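Local structure of phosphodiesterase (Candida albicans, 6CPU) at residues Y232-M237 against H278-L283; G216-P221 against C286-I291. The protein belongs to the cyclic nucleotide phosphodiesterase family of the HD clan, with a mainly helical fold that holds a zinc and a magnesium ion. One frame throughout, in Å; residues are numbered along the deposited sequence.

Contact 1: residues Y232-M237 against H278-L283. With ZN (zinc ion), chain B.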
loop_
_atom_site.group_PDB
_atom_site.type_symbol
_atom_site.label_atom_id
_atom_site.label_comp_id
_atom_site.label_asym_id
_atom_site.label_seq_id
_atom_site.Cartn_x
_atom_site.Cartn_y
_atom_site.Cartn_z
ATOM N N TYR A 232 -1.987 10.937 6.462
ATOM C CA TYR A 232 -1.385 12.269 6.601
ATOM C C TYR A 232 0.122 12.238 6.380
ATOM O O TYR A 232 0.668 13.154 5.787
ATOM C CB TYR A 232 -1.702 12.898 7.948
ATOM C CG TYR A 232 -1.435 14.384 7.930
ATOM C CD1 TYR A 232 -0.254 14.910 8.461
ATOM C CD2 TYR A 232 -2.351 15.263 7.363
ATOM C CE1 TYR A 232 -0.003 16.280 8.439
ATOM C CE2 TYR A 232 -2.113 16.632 7.341
ATOM C CZ TYR A 232 -0.937 17.136 7.877
ATOM O OH TYR A 232 -0.691 18.507 7.847
ATOM N N CYS A 233 0.794 11.190 6.863
ATOM C CA CYS A 233 2.216 11.006 6.579
ATOM C C CYS A 233 2.523 10.996 5.084
ATOM O O CYS A 233 3.486 11.626 4.638
ATOM C CB CYS A 233 2.747 9.725 7.217
ATOM S SG CYS A 233 2.792 9.740 9.032
ATOM N N VAL A 234 1.711 10.287 4.302
ATOM C CA VAL A 234 1.888 10.285 2.862
ATOM C C VAL A 234 1.724 11.705 2.304
ATOM O O VAL A 234 2.510 12.140 1.469
ATOM C CB VAL A 234 0.901 9.332 2.163
ATOM C CG1 VAL A 234 1.045 9.430 0.649
ATOM C CG2 VAL A 234 1.143 7.896 2.599
ATOM N N TYR A 235 0.712 12.423 2.776
ATOM C CA TYR A 235 0.485 13.792 2.329
ATOM C C TYR A 235 1.729 14.661 2.594
ATOM O O TYR A 235 2.180 15.381 1.713
ATOM C CB TYR A 235 -0.768 14.390 2.989
ATOM C CG TYR A 235 -0.762 15.897 3.007
ATOM C CD1 TYR A 235 -0.926 16.627 1.836
ATOM C CD2 TYR A 235 -0.533 16.598 4.190
ATOM C CE1 TYR A 235 -0.895 18.024 1.851
ATOM C CE2 TYR A 235 -0.504 17.983 4.212
ATOM C CZ TYR A 235 -0.679 18.690 3.042
ATOM O OH TYR A 235 -0.642 20.076 3.087
ATOM N N LEU A 236 2.284 14.569 3.796
ATOM C CA LEU A 236 3.481 15.341 4.148
ATOM C C LEU A 236 4.625 15.091 3.168
ATOM O O LEU A 236 5.253 16.028 2.666
ATOM C CB LEU A 236 3.938 15.003 5.570
ATOM C CG LEU A 236 3.035 15.517 6.682
ATOM C CD1 LEU A 236 3.465 14.941 8.017
ATOM C CD2 LEU A 236 3.010 17.042 6.713
ATOM N N MET A 237 4.866 13.823 2.861
ATOM C CA MET A 237 5.974 13.452 1.991
ATOM C C MET A 237 5.775 13.789 0.525
ATOM O O MET A 237 6.681 14.327 -0.125
ATOM C CB MET A 237 6.291 11.978 2.176
ATOM C CG MET A 237 6.910 11.722 3.525
ATOM S SD MET A 237 7.363 10.010 3.792
ATOM C CE MET A 237 5.805 9.287 4.308
ATOM N N HIS A 278 2.924 -0.825 5.417
ATOM C CA HIS A 278 4.161 -1.226 4.712
ATOM C C HIS A 278 4.471 -0.288 3.564
ATOM O O HIS A 278 5.612 0.124 3.387
ATOM C CB HIS A 278 4.087 -2.685 4.212
ATOM C CG HIS A 278 5.189 -3.077 3.267
ATOM N ND1 HIS A 278 6.522 -3.091 3.629
ATOM C CD2 HIS A 278 5.150 -3.477 1.969
ATOM C CE1 HIS A 278 7.253 -3.479 2.595
ATOM N NE2 HIS A 278 6.447 -3.719 1.573
ATOM N N ALA A 279 3.452 0.052 2.769
ATOM C CA ALA A 279 3.632 0.976 1.664
ATOM C C ALA A 279 4.187 2.322 2.137
ATOM O O ALA A 279 5.118 2.885 1.523
ATOM C CB ALA A 279 2.320 1.181 0.915
ATOM N N VAL A 280 3.602 2.835 3.216
ATOM C CA VAL A 280 3.990 4.127 3.745
ATOM C C VAL A 280 5.402 4.048 4.364
ATOM O O VAL A 280 6.198 4.954 4.200
ATOM C CB VAL A 280 2.949 4.667 4.745
ATOM C CG1 VAL A 280 3.421 5.986 5.338
ATOM C CG2 VAL A 280 1.594 4.855 4.048
ATOM N N ASP A 281 5.702 2.937 5.015
ATOM C CA ASP A 281 7.055 2.671 5.498
ATOM C C ASP A 281 8.091 2.694 4.373
ATOM O O ASP A 281 9.132 3.350 4.492
ATOM C CB ASP A 281 7.085 1.326 6.195
ATOM C CG ASP A 281 8.410 1.054 6.851
ATOM O OD1 ASP A 281 8.791 1.831 7.755
ATOM O OD2 ASP A 281 9.049 0.064 6.463
ATOM N N VAL A 282 7.813 1.994 3.273
ATOM C CA VAL A 282 8.714 1.969 2.116
ATOM C C VAL A 282 8.855 3.350 1.476
ATOM O O VAL A 282 9.959 3.776 1.078
ATOM C CB VAL A 282 8.263 0.910 1.059
ATOM C CG1 VAL A 282 9.066 1.024 -0.223
ATOM C CG2 VAL A 282 8.391 -0.494 1.629
ATOM N N LEU A 283 7.750 4.073 1.394
ATOM C CA LEU A 283 7.774 5.448 0.905
ATOM C C LEU A 283 8.691 6.313 1.793
ATOM O O LEU A 283 9.517 7.093 1.302
ATOM C CB LEU A 283 6.350 6.024 0.898
ATOM C CG LEU A 283 6.183 7.536 0.757
ATOM C CD1 LEU A 283 6.700 8.006 -0.586
ATOM C CD2 LEU A 283 4.730 7.944 0.928
HETATM ZN ZN ZN B . 6.860 -4.334 -0.484
HETATM O O HOH W 1 7.147 -6.301 0.486
HETATM O O HOH W 2 7.364 -5.388 -2.306
#
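Two residues before Val-280 on the same helix, His-278 NE2 binds the zinc ion at 2.2 Å, while Val-280 and Leu-283 turn toward helix 227-242. The metal lies almost evenly between the two ring carbons beside NE2, at 3.1 Å from His-278 CD2 and 3.2 Å from His-278 CE1. Two waters, His-349, Asp-350 and Asp-462 complete six ligands around it.

The rest is hydrocarbon and sulfur. Segments 232-237 and 278-283 run nearly parallel, their axes 26° apart, and no hydrogen bond joins them. Val-234 CG2, the branch beside its own backbone N, presses on Val-280 CG2 at 3.4 Å, tighter than usual for two methyls, as the side chains cross obliquely. The same Val-234 methyl also touches Leu-283 CD2 at 4.0 Å, now with the side chains at about a right angle. Met-237 and Leu-283 reach for each other tip to tip. The thioether is bent at its last torsion (chi3 -83°), which sets Met-237 CE 3.8 Å from Leu-283 CD2, and the same methyl touches Val-280 CG1 at 4.2 Å. At the N-terminal side Cys-233 CB meets Val-280 CG1 at 4.2 Å.

Val-215 of helix 205-216 packs on Cys-233 and Met-237, while Leu-347 and Leu-343 of helix 336-348 cover Val-234 and Leu-283. Asp-281, whose CB points away from helix 227-242, forms a salt bridge with Arg-468. Helix 276-292 is therefore two-sided here: the face toward 232-237 is packed with apolar side chains, while metal ligation and charge pairing fall to His-278 and Asp-281, which make no contact with 232-237.

Contact 2: residues G216-P221 against C286-I291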
loop_
_atom_site.group_PDB
_atom_site.type_symbol
_atom_site.label_atom_id
_atom_site.label_comp_id
_atom_site.label_asym_id
_atom_site.label_seq_id
_atom_site.Cartn_x
_atom_site.Cartn_y
_atom_site.Cartn_z
ATOM N N GLY A 216 10.141 12.562 10.132
ATOM C CA GLY A 216 11.521 12.963 10.319
ATOM C C GLY A 216 12.487 11.942 10.886
ATOM O O GLY A 216 13.676 12.092 10.681
ATOM N N HIS A 217 12.001 10.920 11.592
ATOM C CA HIS A 217 12.875 9.887 12.177
ATOM C C HIS A 217 13.182 8.738 11.219
ATOM O O HIS A 217 12.277 8.221 10.557
ATOM C CB HIS A 217 12.220 9.270 13.402
ATOM C CG HIS A 217 12.261 10.137 14.621
ATOM N ND1 HIS A 217 11.377 11.176 14.823
ATOM C CD2 HIS A 217 13.070 10.110 15.709
ATOM C CE1 HIS A 217 11.635 11.748 15.986
ATOM N NE2 HIS A 217 12.658 11.120 16.542
ATOM N N TRP A 218 14.442 8.302 11.172
ATOM C CA TRP A 218 14.777 7.041 10.492
ATOM C C TRP A 218 14.158 5.868 11.241
ATOM O O TRP A 218 13.807 4.853 10.637
ATOM C CB TRP A 218 16.292 6.832 10.339
ATOM C CG TRP A 218 16.600 5.522 9.692
ATOM C CD1 TRP A 218 17.154 4.426 10.279
ATOM C CD2 TRP A 218 16.286 5.142 8.347
ATOM N NE1 TRP A 218 17.241 3.392 9.372
ATOM C CE2 TRP A 218 16.718 3.810 8.177
ATOM C CE3 TRP A 218 15.716 5.812 7.259
ATOM C CZ2 TRP A 218 16.580 3.131 6.967
ATOM C CZ3 TRP A 218 15.581 5.134 6.056
ATOM C CH2 TRP A 218 16.017 3.813 5.921
ATOM N N SER A 219 14.019 5.996 12.558
ATOM C CA SER A 219 13.282 5.015 13.346
ATOM C C SER A 219 11.777 5.306 13.217
ATOM O O SER A 219 11.107 5.655 14.181
ATOM C CB SER A 219 13.729 5.057 14.809
ATOM O OG SER A 219 13.288 3.904 15.512
ATOM N N PHE A 220 11.257 5.134 12.005
ATOM C CA PHE A 220 9.882 5.495 11.689
ATOM C C PHE A 220 8.936 4.585 12.455
ATOM O O PHE A 220 8.933 3.369 12.217
ATOM C CB PHE A 220 9.670 5.356 10.182
ATOM C CG PHE A 220 8.310 5.799 9.697
ATOM C CD1 PHE A 220 7.845 7.072 9.959
ATOM C CD2 PHE A 220 7.512 4.943 8.938
ATOM C CE1 PHE A 220 6.595 7.483 9.502
ATOM C CE2 PHE A 220 6.268 5.346 8.477
ATOM C CZ PHE A 220 5.808 6.619 8.752
ATOM N N PRO A 221 8.136 5.153 13.388
ATOM C CA PRO A 221 7.368 4.333 14.309
ATOM C C PRO A 221 6.061 3.842 13.678
ATOM O O PRO A 221 4.982 4.039 14.241
ATOM C CB PRO A 221 7.087 5.294 15.464
ATOM C CG PRO A 221 6.927 6.608 14.778
ATOM C CD PRO A 221 7.925 6.593 13.648
ATOM N N CYS A 286 12.361 5.536 1.252
ATOM C CA CYS A 286 12.751 6.258 0.029
ATOM C C CYS A 286 12.920 7.744 0.304
ATOM O O CYS A 286 13.879 8.374 -0.161
ATOM C CB CYS A 286 11.707 6.093 -1.079
ATOM S SG CYS A 286 11.889 4.595 -2.053
ATOM N N PHE A 287 11.966 8.297 1.041
ATOM C CA PHE A 287 11.979 9.715 1.392
ATOM C C PHE A 287 13.293 10.088 2.101
ATOM O O PHE A 287 13.954 11.053 1.721
ATOM C CB PHE A 287 10.773 10.033 2.269
ATOM C CG PHE A 287 10.484 11.496 2.415
ATOM C CD1 PHE A 287 10.054 12.238 1.332
ATOM C CD2 PHE A 287 10.608 12.121 3.645
ATOM C CE1 PHE A 287 9.764 13.582 1.457
ATOM C CE2 PHE A 287 10.316 13.473 3.784
ATOM C CZ PHE A 287 9.899 14.204 2.685
ATOM N N HIS A 288 13.680 9.299 3.096
ATOM C CA HIS A 288 14.954 9.540 3.798
ATOM C C HIS A 288 16.175 9.357 2.888
ATOM O O HIS A 288 17.073 10.213 2.895
ATOM C CB HIS A 288 15.076 8.686 5.055
ATOM C CG HIS A 288 14.501 9.333 6.275
ATOM N ND1 HIS A 288 15.270 9.677 7.369
ATOM C CD2 HIS A 288 13.235 9.721 6.566
ATOM C CE1 HIS A 288 14.501 10.242 8.283
ATOM N NE2 HIS A 288 13.260 10.273 7.823
ATOM N N PHE A 289 16.200 8.280 2.091
ATOM C CA PHE A 289 17.277 8.090 1.113
ATOM C C PHE A 289 17.450 9.327 0.244
ATOM O O PHE A 289 18.564 9.838 0.089
ATOM C CB PHE A 289 17.038 6.869 0.201
ATOM C CG PHE A 289 17.016 5.533 0.917
ATOM C CD1 PHE A 289 17.546 5.373 2.188
ATOM C CD2 PHE A 289 16.481 4.419 0.280
ATOM C CE1 PHE A 289 17.529 4.141 2.820
ATOM C CE2 PHE A 289 16.468 3.184 0.904
ATOM C CZ PHE A 289 16.983 3.042 2.174
ATOM N N LEU A 290 16.350 9.812 -0.317
ATOM C CA LEU A 290 16.381 10.953 -1.217
ATOM C C LEU A 290 16.850 12.253 -0.544
ATOM O O LEU A 290 17.521 13.070 -1.181
ATOM C CB LEU A 290 15.012 11.147 -1.859
ATOM C CG LEU A 290 14.631 10.044 -2.861
ATOM C CD1 LEU A 290 13.117 9.937 -3.023
ATOM C CD2 LEU A 290 15.303 10.292 -4.205
ATOM N N ILE A 291 16.503 12.448 0.723
ATOM C CA ILE A 291 16.998 13.614 1.461
ATOM C C ILE A 291 18.510 13.501 1.642
ATOM O O ILE A 291 19.254 14.404 1.271
ATOM C CB ILE A 291 16.305 13.785 2.821
ATOM C CG1 ILE A 291 14.862 14.257 2.605
ATOM C CG2 ILE A 291 17.056 14.795 3.691
ATOM C CD1 ILE A 291 13.952 13.915 3.754
#
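With CG anti to the backbone N (chi1 178°), the Trp-218 indole swings from its loop onto helix 276-292, where Phe-289, its CG anti to the carbonyl carbon (chi1 -64°), brings its ring up to the six-membered part of the indole. Trp-218 CH2 and Phe-289 CE1 close to 3.5 Å, with the ring planes at 32° and the centroids 5.6 Å apart. Two atoms along the indole rim, Trp-218 CE3 rests 3.7 Å from His-288 CB, which lies at the edge of the indole near its plane.

The His-288 imidazole reaches past the tryptophan to the loop backbone. Its CE1 comes within 3.1 Å of Gly-216 O, at the ring edge, and within 3.5 Å of Trp-218 N. Although His-288 NE2 is 3.4 Å from Gly-216 O, the angle is too poor for a hydrogen bond; NE2 bonds instead to Val-215 O, so it probably carries a proton.

Around this aromatic cluster, Tyr-553 of helix 552-569 meets Trp-218 edge-to-face, Arg-468 adds a cation-pi contact, and Thr-467 O accepts from Trp-218 NE1. Leu-457 and Ala-461 of helix 446-462 pack on Phe-289. Each nitrogen-to-carbonyl bond should restrict its ring's rotation. No hydrogen bond joins 216-221 and 286-291 themselves, which meet through ring packing and the close approach of His-288 CE1 to Gly-216 O; a turn earlier, Gln-284 NE2 bonds to His-217 O.

In the fold
Both contacts are buried and both use helix 276-292, contact 1 its N-terminal half and contact 2 its C-terminal half, with centres 10 Å apart. Contact 1 is the deeper, about 9 Å from the centre of the chain against about 17 Å, and joins two helices through aliphatic and thioether groups close to the zinc site. Contact 2 joins a loop to a helix through aromatic rings and backbone carbonyls. In sequence both segments of contact 1 fall between the two segments of contact 2. They also touch: Phe-220 of the loop packs on Val-280 and Asp-281, and the Phe-287 ring meets the backbone oxygen of Met-237.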